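Local coordinates for polyketide synthase PksR (Bacillus subtilis, PDB 4U3V), which takes part in intermediate steps of synthesis of the antibiotic polyketide bacillaene, this piece of it being the double-hotdog enoyl-isomerase domain, at residues Val267-Glu270 and Thr274-His277; Pro40-His45 and Asn49-Val54; Leu229-Asn234 and Gly258-Phe263. One frame throughout, in Å; residues are numbered along the deposited sequence.

Interaction 1: Val267-Glu270 and Thr274-His277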
loop_
_atom_site.group_PDB
_atom_site.type_symbol
_atom_site.label_atom_id
_atom_site.label_comp_id
_atom_site.label_asym_id
_atom_site.label_seq_id
_atom_site.Cartn_x
_atom_site.Cartn_y
_atom_site.Cartn_z
ATOM N N VAL A 267 -7.346 8.348 3.481
ATOM C CA VAL A 267 -6.430 8.628 4.564
ATOM C C VAL A 267 -6.720 10.061 5.039
ATOM O O VAL A 267 -6.820 10.941 4.197
ATOM C CB VAL A 267 -4.970 8.632 4.056
ATOM C CG1 VAL A 267 -4.068 8.822 5.243
ATOM C CG2 VAL A 267 -4.661 7.290 3.352
ATOM N N ILE A 268 -6.901 10.219 6.343
ATOM C CA ILE A 268 -7.382 11.492 6.925
ATOM C C ILE A 268 -6.400 11.974 7.990
ATOM O O ILE A 268 -5.865 11.179 8.760
ATOM C CB ILE A 268 -8.783 11.287 7.538
ATOM C CG1 ILE A 268 -9.684 10.571 6.533
ATOM C CG2 ILE A 268 -9.383 12.605 8.042
ATOM C CD1 ILE A 268 -10.620 9.555 7.171
ATOM N N ASN A 269 -6.120 13.279 8.018
ATOM C CA ASN A 269 -5.224 13.811 9.038
ATOM C C ASN A 269 -5.953 14.110 10.343
ATOM O O ASN A 269 -7.142 13.792 10.486
ATOM C CB ASN A 269 -4.479 15.049 8.517
ATOM C CG ASN A 269 -5.420 16.180 8.149
ATOM O OD1 ASN A 269 -6.582 16.203 8.569
ATOM N ND2 ASN A 269 -4.928 17.121 7.351
ATOM N N GLU A 270 -5.230 14.653 11.319
ATOM C CA GLU A 270 -5.824 14.888 12.629
ATOM C C GLU A 270 -6.606 16.198 12.655
ATOM O O GLU A 270 -7.050 16.656 13.711
ATOM C CB GLU A 270 -4.777 14.803 13.735
ATOM C CG GLU A 270 -4.398 13.364 14.076
ATOM C CD GLU A 270 -3.854 13.199 15.483
ATOM O OE1 GLU A 270 -2.745 13.706 15.758
ATOM O OE2 GLU A 270 -4.508 12.517 16.303
ATOM N N THR A 274 -8.958 14.798 4.198
ATOM C CA THR A 274 -8.236 13.714 3.518
ATOM C C THR A 274 -6.962 14.136 2.803
ATOM O O THR A 274 -6.875 15.239 2.240
ATOM C CB THR A 274 -9.058 13.019 2.429
ATOM O OG1 THR A 274 -9.317 13.911 1.340
ATOM C CG2 THR A 274 -10.351 12.418 3.003
ATOM N N VAL A 275 -5.942 13.284 2.894
ATOM C CA VAL A 275 -4.609 13.633 2.382
ATOM C C VAL A 275 -4.062 12.622 1.368
ATOM O O VAL A 275 -3.055 12.884 0.700
ATOM C CB VAL A 275 -3.647 13.743 3.590
ATOM C CG1 VAL A 275 -4.034 14.914 4.514
ATOM C CG2 VAL A 275 -3.628 12.465 4.399
ATOM N N LEU A 276 -4.826 11.550 1.131
ATOM C CA LEU A 276 -4.432 10.543 0.157
ATOM C C LEU A 276 -5.656 9.637 -0.039
ATOM O O LEU A 276 -6.367 9.386 0.947
ATOM C CB LEU A 276 -3.279 9.729 0.764
ATOM C CG LEU A 276 -2.823 8.436 0.090
ATOM C CD1 LEU A 276 -2.312 8.722 -1.304
ATOM C CD2 LEU A 276 -1.703 7.785 0.926
ATOM N N HIS A 277 -5.963 9.316 -1.291
ATOM C CA HIS A 277 -7.129 8.479 -1.656
ATOM C C HIS A 277 -6.651 7.267 -2.400
ATOM O O HIS A 277 -5.913 7.373 -3.390
ATOM C CB HIS A 277 -8.147 9.204 -2.552
ATOM C CG HIS A 277 -8.600 10.564 -2.034
ATOM N ND1 HIS A 277 -8.853 11.608 -2.871
ATOM C CD2 HIS A 277 -8.826 11.038 -0.736
ATOM C CE1 HIS A 277 -9.162 12.701 -2.136
ATOM N NE2 HIS A 277 -9.206 12.341 -0.842
#
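Val267 and Leu276 face each other as a hydrogen-bonded antiparallel pair near the turn of a beta hairpin in the C-terminal hotdog. A beta bulge follows at once. Val275 is the extra residue, and Ile268 pairs with Thr274 in a non-hydrogen-bonded site. Val267 N donates to Leu276 O at 2.9 Å, and Val267 O accepts from Val275 N at 2.8 Å, with the donor tilted 25° from the carbonyl plane.

The buried part is close-packed. Val267 CG2 lies against Leu276 CB at 3.8 Å, on the face where Leu276 also meets Ile236 and Phe238. On the other face Ile268 CG1 only grazes Thr274 CG2, 4.0 Å away.

Val275 lies at the margin and bridges to the looser, partly exposed turn side. Its CG1 is opposite the carbonyl carbon (chi1 -65°), which puts CG2 between backbone N and carbonyl carbon, beside Val267 O and CG1. Asn269 ND2 lies 3.7 Å from Val275 CG1. Asn269 OD1 turns to the loop instead and accepts from the backbone N of Ser271 and Glu273.

Within segment 274-277, Thr274 OG1 and His277 NE2 share a hydrogen bond of 2.7 Å. Gln237 OE1 holds ND1 across the same ring.

Interaction 2: Pro40-His45 and Asn49-Val54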
loop_
_atom_site.group_PDB
_atom_site.type_symbol
_atom_site.label_atom_id
_atom_site.label_comp_id
_atom_site.label_asym_id
_atom_site.label_seq_id
_atom_site.Cartn_x
_atom_site.Cartn_y
_atom_site.Cartn_z
ATOM N N PRO A 40 14.980 -5.338 8.383
ATOM C CA PRO A 40 13.671 -5.528 9.045
ATOM C C PRO A 40 12.462 -5.438 8.095
ATOM O O PRO A 40 11.507 -6.186 8.249
ATOM C CB PRO A 40 13.628 -4.396 10.082
ATOM C CG PRO A 40 15.062 -4.086 10.378
ATOM C CD PRO A 40 15.863 -4.429 9.143
ATOM N N TYR A 41 12.555 -4.616 7.049
ATOM C CA TYR A 41 11.473 -4.553 6.047
ATOM C C TYR A 41 11.203 -5.920 5.384
ATOM O O TYR A 41 10.066 -6.228 5.011
ATOM C CB TYR A 41 11.844 -3.518 4.987
ATOM C CG TYR A 41 10.706 -3.146 4.047
ATOM C CD1 TYR A 41 9.842 -2.112 4.366
ATOM C CD2 TYR A 41 10.524 -3.816 2.836
ATOM C CE1 TYR A 41 8.838 -1.729 3.487
ATOM C CE2 TYR A 41 9.552 -3.418 1.935
ATOM C CZ TYR A 41 8.688 -2.393 2.284
ATOM O OH TYR A 41 7.737 -1.947 1.370
ATOM N N VAL A 42 12.255 -6.741 5.219
ATOM C CA VAL A 42 12.140 -8.013 4.513
ATOM C C VAL A 42 11.859 -9.135 5.514
ATOM O O VAL A 42 10.993 -9.981 5.249
ATOM C CB VAL A 42 13.425 -8.332 3.705
ATOM C CG1 VAL A 42 13.330 -9.688 3.007
ATOM C CG2 VAL A 42 13.628 -7.250 2.655
ATOM N N GLN A 43 12.581 -9.100 6.640
ATOM C CA GLN A 43 12.365 -10.071 7.743
ATOM C C GLN A 43 10.919 -9.987 8.219
ATOM O O GLN A 43 10.336 -10.978 8.666
ATOM C CB GLN A 43 13.224 -9.724 8.958
ATOM C CG GLN A 43 14.709 -9.957 8.813
ATOM C CD GLN A 43 15.460 -9.549 10.064
ATOM O OE1 GLN A 43 15.195 -8.492 10.648
ATOM N NE2 GLN A 43 16.391 -10.394 10.497
ATOM N N GLY A 44 10.350 -8.791 8.121
ATOM C CA GLY A 44 8.998 -8.533 8.636
ATOM C C GLY A 44 7.764 -8.982 7.869
ATOM O O GLY A 44 6.624 -8.739 8.310
ATOM N N HIS A 45 7.954 -9.620 6.729
ATOM C CA HIS A 45 6.852 -10.249 6.019
ATOM C C HIS A 45 7.159 -11.608 5.461
ATOM O O HIS A 45 7.840 -11.736 4.453
ATOM C CB HIS A 45 6.356 -9.317 4.913
ATOM C CG HIS A 45 5.196 -9.861 4.135
ATOM N ND1 HIS A 45 5.319 -10.297 2.861
ATOM C CD2 HIS A 45 3.857 -10.077 4.499
ATOM C CE1 HIS A 45 4.119 -10.727 2.414
ATOM N NE2 HIS A 45 3.220 -10.579 3.414
ATOM N N ASN A 49 6.197 -19.652 4.042
ATOM C CA ASN A 49 7.570 -19.976 4.437
ATOM C C ASN A 49 8.716 -19.221 3.762
ATOM O O ASN A 49 9.880 -19.594 3.917
ATOM C CB ASN A 49 7.810 -21.489 4.338
ATOM C CG ASN A 49 7.320 -22.237 5.564
ATOM O OD1 ASN A 49 7.287 -21.686 6.669
ATOM N ND2 ASN A 49 6.914 -23.493 5.373
ATOM N N GLU A 50 8.401 -18.162 3.021
ATOM C CA GLU A 50 9.447 -17.385 2.345
ATOM C C GLU A 50 9.374 -15.921 2.786
ATOM O O GLU A 50 8.292 -15.436 3.129
ATOM C CB GLU A 50 9.288 -17.473 0.825
ATOM C CG GLU A 50 8.894 -18.852 0.298
ATOM C CD GLU A 50 8.324 -18.810 -1.114
ATOM O OE1 GLU A 50 7.311 -18.105 -1.339
ATOM O OE2 GLU A 50 8.865 -19.513 -1.998
ATOM N N ARG A 51 10.485 -15.196 2.661
ATOM C CA ARG A 51 10.435 -13.722 2.775
ATOM C C ARG A 51 10.010 -13.091 1.454
ATOM O O ARG A 51 10.715 -13.213 0.458
ATOM C CB ARG A 51 11.774 -13.222 3.259
ATOM C CG ARG A 51 12.109 -13.846 4.611
ATOM C CD ARG A 51 13.074 -13.032 5.427
ATOM N NE ARG A 51 13.608 -13.835 6.537
ATOM C CZ ARG A 51 14.666 -13.507 7.278
ATOM N NH1 ARG A 51 15.350 -12.388 7.038
ATOM N NH2 ARG A 51 15.050 -14.300 8.274
ATOM N N VAL A 52 8.777 -12.590 1.396
ATOM C CA VAL A 52 8.190 -12.103 0.154
ATOM C C VAL A 52 8.060 -10.587 0.269
ATOM O O VAL A 52 7.561 -10.094 1.280
ATOM C CB VAL A 52 6.778 -12.690 -0.028
ATOM C CG1 VAL A 52 6.047 -12.032 -1.195
ATOM C CG2 VAL A 52 6.833 -14.216 -0.163
ATOM N N LEU A 53 8.613 -9.831 -0.682
ATOM C CA LEU A 53 8.567 -8.367 -0.534
ATOM C C LEU A 53 7.102 -7.924 -0.478
ATOM O O LEU A 53 6.279 -8.364 -1.298
ATOM C CB LEU A 53 9.282 -7.710 -1.730
ATOM C CG LEU A 53 9.568 -6.212 -1.607
ATOM C CD1 LEU A 53 10.562 -5.976 -0.479
ATOM C CD2 LEU A 53 10.157 -5.739 -2.931
ATOM N N VAL A 54 6.758 -7.044 0.479
ATOM C CA VAL A 54 5.355 -6.691 0.622
ATOM C C VAL A 54 4.866 -5.961 -0.636
ATOM O O VAL A 54 5.582 -5.118 -1.201
ATOM C CB VAL A 54 5.073 -5.840 1.876
ATOM C CG1 VAL A 54 5.235 -6.669 3.142
ATOM C CG2 VAL A 54 5.955 -4.601 1.892
HETATM O O HOH W 1 8.683 -7.037 2.654
#
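The His45 ring has Val54 CG1 over one face and the carbonyl O of Val52 at its edge. Val54 CG1 stands 3.8 Å from the His45 ring centroid, 30° off the normal, a CH-pi contact. Val54 CG1 comes closest to the ring at His45 CG, 3.3 Å away. At the edge, His45 ND1 donates to Val52 O at 2.8 Å. His45 CG is opposite the backbone N (chi1 -179°), which helps bring ND1 there. The N-H points almost straight at the oxygen, at 171°, and the oxygen lies in the ring plane. This bond and the methyl over the face together fix the rotation of the imidazole.

The Tyr41 ring takes Leu53 CD1 at its edge, 3.7 Å from Tyr41 CE2. The other methyl of Val54, CG2, reaches the phenol end obliquely and lies 3.2 Å from Tyr41 OH. That hydroxyl is hydrogen-bonded to Thr57 OG1. Val54 lies between the two rings, one methyl to each.

Both segments belong to the N-terminal hotdog. The short helix 40-43 leads into His45, and the chain returns as strand 50-52. The run from His45 to Val54 lines up with the HxxxGxxxxP motif of dehydratase domains, of which only the histidine is kept here: Asn49 and Val54 take the glycine and proline places. His45 is probably the counterpart of the motif histidine.

The third flat group is the Arg51 guanidinium, with Gln43 CB over one face. The two side chains lie side by side. Arg51 NH1 is hydrogen-bonded to Tyr37 O, and the Tyr37 ring adds a cation-pi contact. Val52 N makes a weak bond to His45 O. A water accepts from Val54 N and donates to Tyr41 O, each at 2.9 Å.

Interaction 3: Leu229-Asn234 and Gly258-Phe263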
loop_
_atom_site.group_PDB
_atom_site.type_symbol
_atom_site.label_atom_id
_atom_site.label_comp_id
_atom_site.label_asym_id
_atom_site.label_seq_id
_atom_site.Cartn_x
_atom_site.Cartn_y
_atom_site.Cartn_z
ATOM N N LEU A 229 -4.882 -12.120 -0.702
ATOM C CA LEU A 229 -3.609 -11.537 -1.138
ATOM C C LEU A 229 -3.850 -10.297 -1.990
ATOM O O LEU A 229 -4.775 -10.296 -2.798
ATOM C CB LEU A 229 -2.815 -12.580 -1.928
ATOM C CG LEU A 229 -1.828 -13.379 -1.068
ATOM C CD1 LEU A 229 -1.641 -14.800 -1.582
ATOM C CD2 LEU A 229 -0.496 -12.648 -0.956
ATOM N N PRO A 230 -3.137 -9.196 -1.704
ATOM C CA PRO A 230 -3.323 -7.964 -2.474
ATOM C C PRO A 230 -2.968 -8.224 -3.943
ATOM O O PRO A 230 -2.030 -8.977 -4.249
ATOM C CB PRO A 230 -2.305 -6.998 -1.860
ATOM C CG PRO A 230 -2.094 -7.521 -0.482
ATOM C CD PRO A 230 -2.130 -9.014 -0.644
ATOM N N PHE A 231 -3.791 -7.680 -4.822
ATOM C CA PHE A 231 -3.765 -7.962 -6.262
ATOM C C PHE A 231 -3.398 -6.665 -7.025
ATOM O O PHE A 231 -2.786 -6.685 -8.094
ATOM C CB PHE A 231 -5.186 -8.416 -6.637
ATOM C CG PHE A 231 -5.366 -8.768 -8.085
ATOM C CD1 PHE A 231 -5.160 -10.076 -8.529
ATOM C CD2 PHE A 231 -5.865 -7.829 -8.982
ATOM C CE1 PHE A 231 -5.384 -10.421 -9.855
ATOM C CE2 PHE A 231 -6.071 -8.164 -10.317
ATOM C CZ PHE A 231 -5.828 -9.461 -10.752
ATOM N N GLY A 232 -3.746 -5.521 -6.463
ATOM C CA GLY A 232 -3.386 -4.257 -7.065
ATOM C C GLY A 232 -4.358 -3.198 -6.608
ATOM O O GLY A 232 -5.084 -3.417 -5.623
ATOM N N ILE A 233 -4.193 -1.993 -7.144
ATOM C CA ILE A 233 -4.950 -0.800 -6.742
ATOM C C ILE A 233 -5.417 -0.058 -8.010
ATOM O O ILE A 233 -4.607 0.367 -8.823
ATOM C CB ILE A 233 -4.094 0.143 -5.855
ATOM C CG1 ILE A 233 -3.446 -0.647 -4.706
ATOM C CG2 ILE A 233 -4.933 1.355 -5.400
ATOM C CD1 ILE A 233 -2.514 0.189 -3.829
ATOM N N ASN A 234 -6.723 0.124 -8.179
ATOM C CA ASN A 234 -7.251 0.777 -9.396
ATOM C C ASN A 234 -6.886 2.261 -9.574
ATOM O O ASN A 234 -6.653 2.727 -10.711
ATOM C CB ASN A 234 -8.780 0.610 -9.472
ATOM C CG ASN A 234 -9.206 -0.822 -9.758
ATOM O OD1 ASN A 234 -8.418 -1.641 -10.225
ATOM N ND2 ASN A 234 -10.479 -1.120 -9.503
ATOM N N GLY A 258 -16.470 -12.366 -8.317
ATOM C CA GLY A 258 -15.322 -13.024 -8.951
ATOM C C GLY A 258 -14.231 -13.424 -7.958
ATOM O O GLY A 258 -13.051 -13.513 -8.333
ATOM N N ASP A 259 -14.627 -13.618 -6.699
ATOM C CA ASP A 259 -13.671 -13.852 -5.598
ATOM C C ASP A 259 -12.634 -12.739 -5.449
ATOM O O ASP A 259 -11.514 -12.970 -4.971
ATOM C CB ASP A 259 -12.974 -15.205 -5.766
ATOM C CG ASP A 259 -13.893 -16.370 -5.462
ATOM O OD1 ASP A 259 -14.381 -16.462 -4.313
ATOM O OD2 ASP A 259 -14.115 -17.200 -6.368
ATOM N N MET A 260 -12.988 -11.545 -5.913
ATOM C CA MET A 260 -12.158 -10.358 -5.683
ATOM C C MET A 260 -12.944 -9.415 -4.762
ATOM O O MET A 260 -14.117 -9.123 -5.002
ATOM C CB MET A 260 -11.877 -9.640 -6.992
ATOM C CG MET A 260 -11.165 -10.507 -8.042
ATOM S SD MET A 260 -9.492 -10.917 -7.493
ATOM C CE MET A 260 -8.889 -9.285 -7.093
ATOM N N LEU A 261 -12.256 -8.842 -3.793
ATOM C CA LEU A 261 -12.896 -7.900 -2.878
ATOM C C LEU A 261 -12.161 -6.580 -3.076
ATOM O O LEU A 261 -10.948 -6.524 -2.897
ATOM C CB LEU A 261 -12.678 -8.351 -1.419
ATOM C CG LEU A 261 -13.419 -9.649 -1.088
ATOM C CD1 LEU A 261 -12.775 -10.323 0.127
ATOM C CD2 LEU A 261 -14.842 -9.278 -0.766
ATOM N N LEU A 262 -12.890 -5.527 -3.426
ATOM C CA LEU A 262 -12.261 -4.219 -3.693
ATOM C C LEU A 262 -12.794 -3.201 -2.683
ATOM O O LEU A 262 -13.994 -3.197 -2.326
ATOM C CB LEU A 262 -12.584 -3.704 -5.101
ATOM C CG LEU A 262 -11.653 -4.260 -6.193
ATOM C CD1 LEU A 262 -11.865 -5.747 -6.428
ATOM C CD2 LEU A 262 -11.782 -3.474 -7.496
ATOM N N PHE A 263 -11.894 -2.334 -2.239
ATOM C CA PHE A 263 -12.159 -1.385 -1.160
ATOM C C PHE A 263 -11.772 0.001 -1.624
ATOM O O PHE A 263 -10.817 0.173 -2.376
ATOM C CB PHE A 263 -11.290 -1.748 0.092
ATOM C CG PHE A 263 -11.633 -3.057 0.688
ATOM C CD1 PHE A 263 -12.581 -3.127 1.700
ATOM C CD2 PHE A 263 -11.092 -4.231 0.166
ATOM C CE1 PHE A 263 -12.942 -4.360 2.235
ATOM C CE2 PHE A 263 -11.502 -5.479 0.661
ATOM C CZ PHE A 263 -12.402 -5.534 1.709
#
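Phe231 and Met260 meet because their torsions bring a ring face and a methyl together. The ring carbon CG of Phe231 stands opposite its backbone N (chi1 -179°), which carries the ring out over the neighbouring strand. Met260 bends the same way at all three side-chain torsions. The chain folds back on itself and its CE comes to the ring.

Met260 CE lies over one face, 4.0 Å from the centroid of the Phe231 ring and 25° off the normal. It is offset toward the rim, with Phe231 CG 3.7 Å from Met260 CE, and it also touches Phe231 CB. The sulfur, Met260 SD, sits higher above the same Phe231 ring, 4.7 Å from the centroid. This is a Met-aromatic contact made mainly through the methyl. The two side chains cross at about a right angle.

Further along, Asn234 ND2 meets Leu262 CD2 at 3.4 Å. The pair is small and polar only on one side.

The segments lie on strands 230-239 and 260-268 of the C-terminal hotdog. These are not neighbours. Strand 274-283 runs between them, and the contact bridges it above Ser282, which both Phe231 and Leu262 touch. Pro230, Ile233, Leu261 and Phe263 turn instead to helix 205-219, the helix wrapped by the hotdog sheet. The contact therefore sits on the outer side.

With 143 Å² buried in all and no backbone bond between the segments, the link rests largely on dispersion: the methyl and sulfur over the ring, and the Asn234-Leu262 touch. Such contacts are weak and less strict in direction than hydrogen bonds, so they probably tolerate small shifts.

Overall arrangement
Interaction 2 comes first along the chain, in the N-terminal hotdog. Interactions 3 and 1 follow in the C-terminal hotdog. Interactions 1 and 3 both use strand 260-268, and their centres are about 21 Å apart. Interaction 1 closes the hairpin of that strand with 274-283, while interaction 3 reaches across 274-283 to strand 230-239. Interaction 2 lies on the opposite side of the chain's centre from interaction 1, with centres about 27 Å apart. It comes within about 6 Å of interaction 3 at the nearest atoms, without touching. Strand 230-239 also pairs with strand 75-83 of the N-terminal hotdog, so the two hotdogs are joined through their sheets.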